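Long-range contacts in haloalkane dehalogenase (PDB 4MJ3), which probably hydrolyses the carbon-halogen bond of haloalkanes, giving an alcohol and a halide, and has the alpha/beta hydrolase fold: residues R63-V68 and E289-V294; V120-G125 and A278-Q283; F140-A145 and T296-N301; A145-L150 and A245-D250; P241-F246 and Q270-I275. All blocks are in the same frame, centred on the assembly; numbering follows the deposited sequence.

Contact 1 of 5, residues R63-V68 and E289-V294; sequences RWMIPV and ELAEAV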
# COMPACT_ATOMS: atom_id res chain seq x y z
N ARG A 63 -1.50 -11.99 0.60
CA ARG A 63 -1.74 -13.35 1.10
C ARG A 63 -0.65 -14.37 0.77
O ARG A 63 -0.46 -15.32 1.54
CB ARG A 63 -3.10 -13.89 0.63
CG ARG A 63 -3.16 -14.29 -0.84
CD ARG A 63 -4.61 -14.33 -1.32
NE ARG A 63 -4.70 -14.66 -2.74
CZ ARG A 63 -4.46 -13.82 -3.74
NH1 ARG A 63 -4.08 -12.56 -3.49
NH2 ARG A 63 -4.58 -14.24 -4.99
N TRP A 64 0.04 -14.21 -0.35
CA TRP A 64 1.14 -15.12 -0.67
C TRP A 64 2.43 -14.81 0.09
O TRP A 64 3.28 -15.69 0.26
CB TRP A 64 1.42 -15.14 -2.18
CG TRP A 64 0.25 -15.35 -3.05
CD1 TRP A 64 -0.23 -14.50 -3.99
CD2 TRP A 64 -0.61 -16.50 -3.08
NE1 TRP A 64 -1.34 -15.03 -4.61
CE2 TRP A 64 -1.58 -16.26 -4.08
CE3 TRP A 64 -0.65 -17.70 -2.37
CZ2 TRP A 64 -2.60 -17.19 -4.37
CZ3 TRP A 64 -1.67 -18.63 -2.67
CH2 TRP A 64 -2.62 -18.35 -3.66
N MSE A 65 2.58 -13.57 0.55
CA MSE A 65 3.79 -13.11 1.24
C MSE A 65 3.76 -13.42 2.71
O MSE A 65 4.78 -13.76 3.30
CB MSE A 65 3.94 -11.60 1.03
CG MSE A 65 4.26 -11.38 -0.42
SE MSE A 65 4.65 -9.47 -0.76
CE MSE A 65 6.18 -9.15 0.39
N ILE A 66 2.58 -13.32 3.32
CA ILE A 66 2.46 -13.50 4.76
C ILE A 66 3.04 -14.84 5.28
O ILE A 66 3.83 -14.82 6.23
CB ILE A 66 1.02 -13.24 5.25
CG1 ILE A 66 0.68 -11.76 5.11
CG2 ILE A 66 0.86 -13.69 6.70
CD1 ILE A 66 -0.79 -11.44 5.15
N PRO A 67 2.68 -16.00 4.68
CA PRO A 67 3.22 -17.25 5.19
C PRO A 67 4.75 -17.36 5.13
O PRO A 67 5.34 -17.95 6.01
CB PRO A 67 2.56 -18.31 4.31
CG PRO A 67 1.31 -17.67 3.82
CD PRO A 67 1.69 -16.24 3.61
N VAL A 68 5.36 -16.79 4.11
CA VAL A 68 6.82 -16.77 3.97
C VAL A 68 7.46 -15.96 5.10
O VAL A 68 8.41 -16.40 5.74
CB VAL A 68 7.25 -16.18 2.61
CG1 VAL A 68 8.76 -16.06 2.51
CG2 VAL A 68 6.69 -17.03 1.47
N GLU A 289 8.52 -14.70 -4.12
CA GLU A 289 9.85 -14.17 -4.46
C GLU A 289 10.10 -12.83 -3.76
O GLU A 289 11.18 -12.60 -3.23
CB GLU A 289 9.97 -14.04 -5.98
CG GLU A 289 10.05 -15.37 -6.73
CD GLU A 289 8.71 -16.08 -6.97
OE1 GLU A 289 7.62 -15.61 -6.57
OE2 GLU A 289 8.76 -17.14 -7.61
N LEU A 290 9.11 -11.96 -3.74
CA LEU A 290 9.25 -10.68 -3.07
C LEU A 290 9.42 -10.89 -1.56
O LEU A 290 10.28 -10.27 -0.94
CB LEU A 290 8.09 -9.73 -3.37
CG LEU A 290 8.16 -8.35 -2.69
CD1 LEU A 290 9.43 -7.60 -3.06
CD2 LEU A 290 6.92 -7.53 -3.04
N ALA A 291 8.65 -11.81 -0.98
CA ALA A 291 8.76 -12.10 0.45
C ALA A 291 10.14 -12.66 0.79
O ALA A 291 10.72 -12.27 1.80
CB ALA A 291 7.67 -13.04 0.91
N GLU A 292 10.67 -13.53 -0.05
CA GLU A 292 12.03 -14.06 0.14
C GLU A 292 13.08 -12.93 0.09
O GLU A 292 14.00 -12.92 0.91
CB GLU A 292 12.37 -15.16 -0.88
CG GLU A 292 11.59 -16.48 -0.67
CD GLU A 292 12.01 -17.26 0.57
OE1 GLU A 292 12.88 -16.79 1.33
OE2 GLU A 292 11.46 -18.37 0.80
N ALA A 293 12.91 -11.98 -0.82
CA ALA A 293 13.80 -10.82 -0.88
C ALA A 293 13.72 -9.99 0.41
O ALA A 293 14.75 -9.53 0.91
CB ALA A 293 13.49 -9.95 -2.09
N VAL A 294 12.52 -9.83 0.97
CA VAL A 294 12.35 -9.11 2.23
C VAL A 294 13.05 -9.83 3.39
O VAL A 294 13.75 -9.19 4.18
CB VAL A 294 10.86 -8.89 2.57
CG1 VAL A 294 10.71 -8.33 3.97
CG2 VAL A 294 10.22 -7.97 1.54

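Contact 2 of 5, residues V120-G125 and A278-Q283; sequences VCQDWG and AGHFLQ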
# COMPACT_ATOMS: atom_id res chain seq x y z
N VAL A 120 7.02 -2.56 4.00
CA VAL A 120 6.99 -3.05 2.63
C VAL A 120 5.80 -2.38 1.96
O VAL A 120 4.66 -2.51 2.42
CB VAL A 120 6.83 -4.56 2.57
CG1 VAL A 120 6.72 -5.03 1.12
CG2 VAL A 120 7.98 -5.25 3.31
N CYS A 121 6.05 -1.66 0.87
CA CYS A 121 5.00 -0.82 0.31
C CYS A 121 4.98 -0.85 -1.21
O CYS A 121 6.02 -0.99 -1.84
CB CYS A 121 5.13 0.60 0.85
SG CYS A 121 6.69 1.46 0.46
N GLN A 122 3.78 -0.69 -1.76
CA GLN A 122 3.53 -0.76 -3.20
C GLN A 122 2.38 0.19 -3.53
O GLN A 122 1.46 0.35 -2.70
CB GLN A 122 3.15 -2.21 -3.54
CG GLN A 122 2.86 -2.51 -5.00
CD GLN A 122 1.37 -2.53 -5.36
OE1 GLN A 122 0.51 -2.56 -4.49
NE2 GLN A 122 1.08 -2.52 -6.65
N ASP A 123 2.42 0.82 -4.71
CA ASP A 123 1.33 1.70 -5.17
C ASP A 123 1.09 2.75 -4.06
O ASP A 123 2.05 3.27 -3.46
CB ASP A 123 0.09 0.80 -5.49
CG ASP A 123 -1.03 1.52 -6.25
OD1 ASP A 123 -1.84 2.26 -5.63
OD2 ASP A 123 -1.15 1.28 -7.47
N TRP A 124 -0.18 3.06 -3.76
CA TRP A 124 -0.51 4.03 -2.72
C TRP A 124 -0.04 3.63 -1.32
O TRP A 124 0.12 4.49 -0.45
CB TRP A 124 -2.02 4.34 -2.73
CG TRP A 124 -2.38 5.50 -3.58
CD1 TRP A 124 -2.86 5.46 -4.85
CD2 TRP A 124 -2.28 6.90 -3.22
NE1 TRP A 124 -3.10 6.73 -5.29
CE2 TRP A 124 -2.74 7.63 -4.32
CE3 TRP A 124 -1.89 7.58 -2.07
CZ2 TRP A 124 -2.78 9.03 -4.31
CZ3 TRP A 124 -1.92 8.96 -2.07
CH2 TRP A 124 -2.38 9.67 -3.18
N GLY A 125 0.20 2.33 -1.10
CA GLY A 125 0.82 1.88 0.14
C GLY A 125 2.14 2.61 0.38
O GLY A 125 2.47 2.96 1.51
N ALA A 278 6.91 -9.97 -13.28
CA ALA A 278 5.81 -9.46 -12.50
C ALA A 278 5.38 -8.08 -12.96
O ALA A 278 6.21 -7.25 -13.31
CB ALA A 278 6.17 -9.44 -11.01
N GLY A 279 4.08 -7.86 -12.93
CA GLY A 279 3.50 -6.57 -13.30
C GLY A 279 3.41 -5.63 -12.12
O GLY A 279 4.07 -5.80 -11.09
N HIS A 280 2.56 -4.61 -12.26
CA HIS A 280 2.35 -3.65 -11.20
C HIS A 280 2.02 -4.27 -9.85
O HIS A 280 2.63 -3.95 -8.83
CB HIS A 280 1.23 -2.70 -11.61
CG HIS A 280 0.96 -1.64 -10.61
ND1 HIS A 280 1.86 -0.64 -10.32
CD2 HIS A 280 -0.13 -1.41 -9.83
CE1 HIS A 280 1.35 0.15 -9.39
NE2 HIS A 280 0.16 -0.30 -9.07
N PHE A 281 1.05 -5.19 -9.84
CA PHE A 281 0.64 -5.90 -8.63
C PHE A 281 1.54 -7.11 -8.45
O PHE A 281 1.12 -8.26 -8.58
CB PHE A 281 -0.84 -6.28 -8.70
CG PHE A 281 -1.74 -5.10 -8.74
CD1 PHE A 281 -2.03 -4.39 -7.58
CD2 PHE A 281 -2.27 -4.66 -9.92
CE1 PHE A 281 -2.84 -3.28 -7.58
CE2 PHE A 281 -3.09 -3.54 -9.96
CZ PHE A 281 -3.39 -2.86 -8.78
N LEU A 282 2.81 -6.82 -8.16
CA LEU A 282 3.83 -7.85 -8.18
C LEU A 282 3.61 -8.93 -7.11
O LEU A 282 4.11 -10.04 -7.23
CB LEU A 282 5.23 -7.25 -8.06
CG LEU A 282 5.77 -6.80 -6.71
CD1 LEU A 282 7.24 -6.42 -6.87
CD2 LEU A 282 4.99 -5.60 -6.16
N GLN A 283 2.85 -8.59 -6.07
CA GLN A 283 2.54 -9.53 -5.00
C GLN A 283 1.64 -10.66 -5.50
O GLN A 283 1.63 -11.74 -4.91
CB GLN A 283 1.87 -8.82 -3.81
CG GLN A 283 2.56 -7.55 -3.34
CD GLN A 283 1.96 -6.29 -3.94
OE1 GLN A 283 1.62 -6.25 -5.12
NE2 GLN A 283 1.85 -5.24 -3.12

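Contact 3 of 5, residues F140-A145 and T296-N301; sequences FARVVA and TFVRAN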
# COMPACT_ATOMS: atom_id res chain seq x y z
N PHE A 140 10.63 3.58 11.81
CA PHE A 140 10.96 2.61 10.75
C PHE A 140 12.42 2.15 10.82
O PHE A 140 13.33 2.95 10.65
CB PHE A 140 10.63 3.20 9.38
CG PHE A 140 9.18 3.53 9.24
CD1 PHE A 140 8.27 2.56 8.85
CD2 PHE A 140 8.70 4.79 9.58
CE1 PHE A 140 6.92 2.85 8.75
CE2 PHE A 140 7.36 5.09 9.49
CZ PHE A 140 6.46 4.12 9.08
N ALA A 141 12.62 0.86 11.09
CA ALA A 141 13.94 0.28 11.11
C ALA A 141 14.50 0.11 9.69
O ALA A 141 15.71 0.27 9.47
CB ALA A 141 13.93 -1.06 11.83
N ARG A 142 13.62 -0.28 8.76
CA ARG A 142 14.02 -0.57 7.36
C ARG A 142 12.83 -0.29 6.44
O ARG A 142 11.68 -0.27 6.90
CB ARG A 142 14.41 -2.02 7.17
CG ARG A 142 15.32 -2.60 8.24
CD ARG A 142 15.60 -4.04 7.95
NE ARG A 142 16.27 -4.71 9.06
CZ ARG A 142 15.65 -5.24 10.12
NH1 ARG A 142 14.32 -5.19 10.28
NH2 ARG A 142 16.39 -5.81 11.06
N VAL A 143 13.12 -0.10 5.16
CA VAL A 143 12.08 0.15 4.15
C VAL A 143 12.34 -0.67 2.89
O VAL A 143 13.48 -0.72 2.41
CB VAL A 143 12.01 1.65 3.79
CG1 VAL A 143 10.97 1.87 2.71
CG2 VAL A 143 11.72 2.49 5.03
N VAL A 144 11.30 -1.33 2.39
CA VAL A 144 11.31 -1.99 1.09
C VAL A 144 10.27 -1.28 0.23
O VAL A 144 9.09 -1.23 0.57
CB VAL A 144 10.94 -3.48 1.20
CG1 VAL A 144 10.95 -4.13 -0.18
CG2 VAL A 144 11.91 -4.16 2.14
N ALA A 145 10.73 -0.70 -0.88
CA ALA A 145 9.84 -0.05 -1.84
C ALA A 145 9.72 -0.92 -3.07
O ALA A 145 10.73 -1.30 -3.67
CB ALA A 145 10.39 1.32 -2.21
N THR A 296 15.60 -11.94 3.20
CA THR A 296 17.04 -11.81 2.97
C THR A 296 17.57 -10.44 3.43
O THR A 296 18.60 -10.36 4.11
CB THR A 296 17.36 -12.06 1.49
OG1 THR A 296 17.09 -13.43 1.18
CG2 THR A 296 18.82 -11.73 1.15
N PHE A 297 16.82 -9.40 3.08
CA PHE A 297 17.14 -8.01 3.44
C PHE A 297 17.10 -7.75 4.95
O PHE A 297 17.99 -7.11 5.50
CB PHE A 297 16.17 -7.10 2.68
CG PHE A 297 16.18 -5.66 3.10
CD1 PHE A 297 17.26 -4.84 2.85
CD2 PHE A 297 15.04 -5.11 3.66
CE1 PHE A 297 17.22 -3.50 3.19
CE2 PHE A 297 14.98 -3.76 4.00
CZ PHE A 297 16.07 -2.96 3.76
N VAL A 298 16.09 -8.29 5.62
CA VAL A 298 15.98 -8.19 7.07
C VAL A 298 17.16 -8.88 7.73
O VAL A 298 17.82 -8.31 8.60
CB VAL A 298 14.65 -8.79 7.61
CG1 VAL A 298 14.67 -8.91 9.12
CG2 VAL A 298 13.50 -7.90 7.17
N ARG A 299 17.47 -10.10 7.30
CA ARG A 299 18.57 -10.84 7.91
C ARG A 299 19.93 -10.21 7.67
O ARG A 299 20.83 -10.34 8.50
CB ARG A 299 18.57 -12.28 7.43
CG ARG A 299 17.25 -12.96 7.83
CD ARG A 299 17.19 -14.45 7.63
NE ARG A 299 16.08 -15.04 8.35
CZ ARG A 299 15.71 -16.31 8.25
NH1 ARG A 299 16.37 -17.15 7.45
NH2 ARG A 299 14.69 -16.76 8.97
N ALA A 300 20.09 -9.55 6.52
CA ALA A 300 21.36 -8.91 6.15
C ALA A 300 21.57 -7.59 6.89
O ALA A 300 22.68 -7.03 6.84
CB ALA A 300 21.43 -8.66 4.64
N ASN A 301 20.53 -7.11 7.56
CA ASN A 301 20.57 -5.85 8.27
C ASN A 301 20.06 -6.05 9.70
O ASN A 301 19.01 -5.52 10.08
CB ASN A 301 19.72 -4.82 7.53
CG ASN A 301 20.34 -4.41 6.21
OD1 ASN A 301 21.27 -3.60 6.16
ND2 ASN A 301 19.84 -4.98 5.13

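Contact 4 of 5, residues A145-L150 and A245-D250; sequences AANTML and AFSDSD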
# COMPACT_ATOMS: atom_id res chain seq x y z
N ALA A 145 10.73 -0.70 -0.88
CA ALA A 145 9.84 -0.05 -1.84
C ALA A 145 9.72 -0.92 -3.07
O ALA A 145 10.73 -1.30 -3.67
CB ALA A 145 10.39 1.32 -2.21
N ALA A 146 8.50 -1.20 -3.48
CA ALA A 146 8.24 -2.03 -4.65
C ALA A 146 7.11 -1.44 -5.48
O ALA A 146 5.95 -1.45 -5.05
CB ALA A 146 7.87 -3.44 -4.21
N ASN A 147 7.44 -0.97 -6.68
CA ASN A 147 6.44 -0.42 -7.60
C ASN A 147 5.63 0.66 -6.92
O ASN A 147 4.39 0.57 -6.77
CB ASN A 147 5.54 -1.53 -8.15
CG ASN A 147 6.29 -2.52 -9.02
OD1 ASN A 147 7.47 -2.33 -9.33
ND2 ASN A 147 5.58 -3.56 -9.44
N THR A 148 6.35 1.71 -6.53
CA THR A 148 5.75 2.82 -5.82
C THR A 148 6.62 4.06 -6.03
O THR A 148 7.60 4.01 -6.77
CB THR A 148 5.58 2.49 -4.32
OG1 THR A 148 4.77 3.49 -3.70
CG2 THR A 148 6.92 2.39 -3.61
N MSE A 149 6.23 5.17 -5.40
CA MSE A 149 7.01 6.43 -5.44
C MSE A 149 6.47 7.37 -4.40
O MSE A 149 5.46 7.08 -3.74
CB MSE A 149 6.97 7.19 -6.76
CG MSE A 149 8.39 7.46 -7.30
SE MSE A 149 9.77 8.55 -6.40
CE MSE A 149 9.78 9.95 -7.77
N LEU A 150 7.14 8.51 -4.27
CA LEU A 150 6.68 9.61 -3.42
C LEU A 150 6.68 10.88 -4.27
O LEU A 150 7.65 11.64 -4.25
CB LEU A 150 7.52 9.78 -2.17
CG LEU A 150 7.12 10.90 -1.20
CD1 LEU A 150 5.64 10.87 -0.86
CD2 LEU A 150 7.93 10.86 0.08
N ALA A 245 12.91 -3.05 -4.60
CA ALA A 245 12.45 -4.34 -5.08
C ALA A 245 11.26 -4.18 -6.03
O ALA A 245 10.22 -4.84 -5.88
CB ALA A 245 12.09 -5.23 -3.90
N PHE A 246 11.45 -3.33 -7.04
CA PHE A 246 10.48 -3.14 -8.10
C PHE A 246 10.49 -4.34 -9.05
O PHE A 246 11.47 -5.11 -9.11
CB PHE A 246 10.80 -1.87 -8.92
CG PHE A 246 10.50 -0.57 -8.23
CD1 PHE A 246 10.94 -0.30 -6.93
CD2 PHE A 246 9.79 0.42 -8.91
CE1 PHE A 246 10.69 0.93 -6.34
CE2 PHE A 246 9.55 1.67 -8.32
CZ PHE A 246 9.97 1.92 -7.03
N SER A 247 9.39 -4.54 -9.77
CA SER A 247 9.31 -5.57 -10.80
C SER A 247 9.72 -5.03 -12.15
O SER A 247 9.97 -3.83 -12.31
CB SER A 247 7.90 -6.17 -10.85
OG SER A 247 6.98 -5.22 -11.36
N ASP A 248 9.78 -5.93 -13.14
CA ASP A 248 10.28 -5.56 -14.46
C ASP A 248 9.22 -5.21 -15.50
O ASP A 248 9.57 -4.83 -16.61
CB ASP A 248 11.20 -6.68 -15.01
CG ASP A 248 10.50 -8.01 -15.17
OD1 ASP A 248 9.30 -8.14 -14.88
OD2 ASP A 248 11.19 -8.98 -15.58
N SER A 249 7.95 -5.34 -15.14
CA SER A 249 6.88 -5.20 -16.13
C SER A 249 5.78 -4.26 -15.67
O SER A 249 4.61 -4.54 -15.87
CB SER A 249 6.31 -6.58 -16.49
OG SER A 249 7.35 -7.49 -16.86
N ASP A 250 6.18 -3.14 -15.06
CA ASP A 250 5.22 -2.15 -14.58
C ASP A 250 5.56 -0.77 -15.11
O ASP A 250 6.30 -0.02 -14.47
CB ASP A 250 5.19 -2.09 -13.06
CG ASP A 250 4.21 -1.05 -12.54
OD1 ASP A 250 3.34 -0.60 -13.32
OD2 ASP A 250 4.31 -0.69 -11.35
O HOH W 1 8.20 -0.93 -11.69

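Contact 5 of 5, residues P241-F246 and Q270-I275; sequences PFLSAF and QSHVTI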
# COMPACT_ATOMS: atom_id res chain seq x y z
N PRO A 241 18.43 1.12 6.52
CA PRO A 241 18.36 0.29 5.30
C PRO A 241 17.12 0.48 4.43
O PRO A 241 15.99 0.49 4.92
CB PRO A 241 18.43 -1.14 5.85
CG PRO A 241 19.21 -1.00 7.10
CD PRO A 241 18.75 0.30 7.71
N PHE A 242 17.37 0.65 3.14
CA PHE A 242 16.32 0.88 2.15
C PHE A 242 16.59 -0.03 0.95
O PHE A 242 17.68 0.02 0.36
CB PHE A 242 16.35 2.34 1.74
CG PHE A 242 15.20 2.72 0.85
CD1 PHE A 242 15.21 2.40 -0.49
CD2 PHE A 242 14.12 3.41 1.38
CE1 PHE A 242 14.13 2.76 -1.30
CE2 PHE A 242 13.06 3.76 0.59
CZ PHE A 242 13.07 3.43 -0.75
N LEU A 243 15.60 -0.87 0.61
CA LEU A 243 15.70 -1.82 -0.48
C LEU A 243 14.73 -1.47 -1.59
O LEU A 243 13.54 -1.22 -1.35
CB LEU A 243 15.35 -3.24 0.01
CG LEU A 243 15.55 -4.36 -1.04
CD1 LEU A 243 17.04 -4.64 -1.23
CD2 LEU A 243 14.83 -5.63 -0.65
N SER A 244 15.27 -1.42 -2.80
CA SER A 244 14.47 -1.28 -4.00
C SER A 244 14.19 -2.69 -4.52
O SER A 244 15.13 -3.41 -4.84
CB SER A 244 15.22 -0.46 -5.06
OG SER A 244 14.44 -0.33 -6.23
N ALA A 245 12.91 -3.05 -4.60
CA ALA A 245 12.45 -4.34 -5.08
C ALA A 245 11.26 -4.18 -6.03
O ALA A 245 10.22 -4.84 -5.88
CB ALA A 245 12.09 -5.23 -3.90
N PHE A 246 11.45 -3.33 -7.04
CA PHE A 246 10.48 -3.14 -8.10
C PHE A 246 10.49 -4.34 -9.05
O PHE A 246 11.47 -5.11 -9.11
CB PHE A 246 10.80 -1.87 -8.92
CG PHE A 246 10.50 -0.57 -8.23
CD1 PHE A 246 10.94 -0.30 -6.93
CD2 PHE A 246 9.79 0.42 -8.91
CE1 PHE A 246 10.69 0.93 -6.34
CE2 PHE A 246 9.55 1.67 -8.32
CZ PHE A 246 9.97 1.92 -7.03
N GLN A 270 23.02 -1.55 -0.35
CA GLN A 270 22.03 -2.60 -0.21
C GLN A 270 21.94 -3.35 -1.54
O GLN A 270 22.14 -2.77 -2.60
CB GLN A 270 20.66 -2.01 0.18
CG GLN A 270 20.63 -1.34 1.54
CD GLN A 270 20.85 -2.31 2.68
OE1 GLN A 270 20.50 -3.49 2.59
NE2 GLN A 270 21.38 -1.82 3.78
N SER A 271 21.56 -4.62 -1.47
CA SER A 271 21.48 -5.47 -2.64
C SER A 271 20.11 -5.42 -3.28
O SER A 271 19.28 -6.30 -3.07
CB SER A 271 21.84 -6.91 -2.27
OG SER A 271 23.22 -6.98 -1.98
N HIS A 272 19.91 -4.39 -4.10
CA HIS A 272 18.61 -4.15 -4.71
C HIS A 272 18.33 -5.25 -5.70
O HIS A 272 19.24 -5.86 -6.27
CB HIS A 272 18.56 -2.78 -5.36
CG HIS A 272 18.97 -1.67 -4.44
ND1 HIS A 272 18.22 -1.31 -3.35
CD2 HIS A 272 20.09 -0.92 -4.40
CE1 HIS A 272 18.86 -0.36 -2.67
NE2 HIS A 272 20.00 -0.12 -3.29
N VAL A 273 17.06 -5.54 -5.87
CA VAL A 273 16.62 -6.60 -6.74
C VAL A 273 15.58 -6.09 -7.72
O VAL A 273 14.89 -5.12 -7.45
CB VAL A 273 16.06 -7.78 -5.90
CG1 VAL A 273 17.13 -8.36 -4.98
CG2 VAL A 273 14.88 -7.35 -5.04
N THR A 274 15.50 -6.75 -8.87
CA THR A 274 14.39 -6.57 -9.78
C THR A 274 13.61 -7.87 -9.75
O THR A 274 14.18 -8.94 -10.02
CB THR A 274 14.86 -6.24 -11.20
OG1 THR A 274 15.62 -5.02 -11.18
CG2 THR A 274 13.67 -6.04 -12.11
N ILE A 275 12.34 -7.80 -9.39
CA ILE A 275 11.48 -8.99 -9.33
C ILE A 275 11.05 -9.30 -10.76
O ILE A 275 10.26 -8.56 -11.36
CB ILE A 275 10.26 -8.77 -8.41
CG1 ILE A 275 10.69 -8.42 -6.98
CG2 ILE A 275 9.34 -10.00 -8.41
CD1 ILE A 275 11.52 -9.48 -6.29
O HOH W 2 14.19 -2.55 -7.85

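Contact 1 of 5, residues R63-V68 and E289-V294
M65 O touches the methyl A291 CB at 3.8 Å, and no hydrogen bond crosses between residues 63-68 and 289-294. The contact is made mainly by apolar side chains. M65, deposited as selenomethionine, lies with CG anti to its own carbonyl carbon (chi1 -69°), and a bend at chi3 (60°) turns the terminal methyl onto L290. Its methyl M65 CE stands 3.7 Å from L290 CG, while M65 SE lies 3.8 Å from L290 CD2, so selenium and methyl together lie obliquely against the branched end of one leucine. One helical turn further on, M65 CE approaches V294 CG2 more loosely, at 4.4 Å. Closer to the backbone, the methyl of A291 is wedged between two side chains, with M65 CB 4.0 Å and V68 CG1 3.6 Å from A291 CB. The small alanine lets the two backbones come together, the CA atoms of M65 and A291 being 5.1 Å apart. At the solvent-facing border E292 bends at its middle torsion and lays its carboxylate across V68. Helix 66-71 and the residues leading into it thus pack against the face of helix 282-300 that carries L290, A291 and V294, while I66 points away from that helix to L39 and E41 of strand 33-41, and L290 also reaches A245 in the loop after strand 242-244.

Contact 2 of 5, residues V120-G125 and A278-Q283
D123 and H280 meet through a short hydrogen bond, H280 NE2 to D123 OD2 at 2.6 Å. The oxygen uses its anti lone pair and lies nearly in the imidazole plane, although carboxylate and ring are turned 70° apart. With its CG anti to the backbone N (chi1 -178°), H280 carries its ring out to this bond. Q122 NE2 lies over one imidazole face, toward its rim: it stands 3.4 Å from H280 NE2 without bonding to it, and makes instead a weak, bent bond, Q122 NE2 to H280 O, of 3.0 Å. The other end of that amide is held by Q283, whose NE2 gives Q122 OE1 a weak but straight bond of 3.3 Å; Q283 OE1 is buried and has no polar partner. At its edge the imidazole meets F281, H280 CD2 lying over the centre of that ring's face. Further out, D123 OD1 takes the backbone amides of W124 (2.6 Å from W124 N) and of E55, while H280 ND1 is bonded to D250 OD2. D123 follows strand 117-121 with positive phi, just before helix 124-135, as in a nucleophile elbow. A histidine linking two aspartates through its two nitrogens is consistent with the Asp-His-acid catalytic triad of haloalkane dehalogenases.

Contact 3 of 5, residues F140-A145 and T296-N301
Strand 142-145 and the last turn, 296-300, of helix 282-300 run nearly antiparallel, 155° between their directions and 10.1 Å between axes, with R142 and V298 nearest in CA position. This is the C-terminal helix of the alpha/beta hydrolase fold lying on the central sheet. F297, its CG anti to the backbone N (chi1 170°), sends its ring toward the strand, where F297 CD2 lies 3.6 Å from V144 CG2 and F297 CE2 3.7 Å from R142 CB. R142 and F297 slide past one another in opposite directions, and the ring stands steeply to the guanidinium beyond. R142, extended from CG to NE, runs on to the end of the helix and grips one carbonyl side-on with two nitrogens: R142 NE is 3.0 Å and R142 NH2 2.8 Å from N301 O. Both donors reach the oxygen from the same face of its carbonyl plane, and the oxygen lies in the plane of the guanidinium. Over one face of that group sits V298 CG1. The buried charge has further partners in E47, a salt bridge to NH2, and in T118, bonded to NH1. Within the helix end, N301 ND2 donates a nearly straight 2.8 Å bond to F297 O.

Contact 4 of 5, residues A145-L150 and A245-D250
Two loops at the C-terminal ends of the strands of the central sheet of the alpha/beta hydrolase fold, one following strand 140-145 and one following strand 242-244, pack together here beside the presumed active site. Their pairing begins at the sheet with A245 N donating to A145 O at 2.9 Å, nearly straight. Beyond it N147, at positive phi, engages S247 with both ends of its amide: S247 N donates to N147 OD1 at 3.0 Å, and N147 ND2 donates to S247 OG at 2.9 Å, in the amide plane. A water lies 2.8 Å from N147 OD1, with at most a weak bond to S247 O. The F246 ring lies against the peptide between A146 and N147, with N147 N 3.3 Å above the centre of one face; F246 CZ also comes within 3.2 Å of T148 O, a buried carbonyl with no polar partner. Past S247 the loop returns, so that D250 OD2 lies 3.5 Å from N147 CB while hydrogen-bonding to H280 and T253. N147 ND2 and S247 OG also bond to H280 O and A278 O of the loop 278-280. The paired loops are flanked by L282 of helix 282-300, touching A146, N147 and S247, and by helix 256-263, whose L260 meets A145 and whose E257 meets F246.

Contact 5 of 5, residues P241-F246 and Q270-I275
Direct hydrogen bonds join strand 242-244 and its continuation to residues 270-275, which run alongside in the same direction, 21° apart. V273 N donates to S244 O at 3.1 Å, and I275 N to F246 O at 2.8 Å. A third bond uses a side chain where a carbonyl might be expected: S244 N gives a nearly straight 3.0 Å bond to H272 ND1, the donor tilted 19° from the ring plane. A water serves where the backbones do not meet, giving protons to S244 OG and V273 O (2.7 Å from V273 O) and accepting from F246 N at 3.0 Å; S244 OG is also bonded to E257. Weaker CH...O contacts follow, T274 CA lying 3.3 Å from F246 O and A245 CA also facing V273 O. The apolar contact is A245 CB with V273 CG2, at 3.7 Å. Separately, the methyl L243 CD1 rests near S271 O. Residues 270-275 run parallel to the outermost strand 242-244 without forming a regular strand. With ND1 accepting from the backbone and NE2 bonded to A267 O, H272 is probably neutral with its proton on NE2, a form that would let one imidazole bridge two main-chain segments.

Helix 282-300 takes part in contacts 1, 2 and 3, which join it in turn to helix 66-71, to the end of strand 117-121 and to strand 140-145. Contact 1 has no hydrogen bond across it and is mainly apolar, contact 3 adds a buried arginine at the helix end, and contact 2, closest of the five to the centre of the chain, is dominated by polar groups. Contact 4 supplies the second carboxylate partner of the histidine of contact 2. Contacts 4 and 5 share A245 and F246; contact 4 joins loops beyond the strand ends and contact 5 flanks the outermost strand. Contact 5 alone is only partly buried, and it relies on main-chain bonds, a histidine side chain and a water.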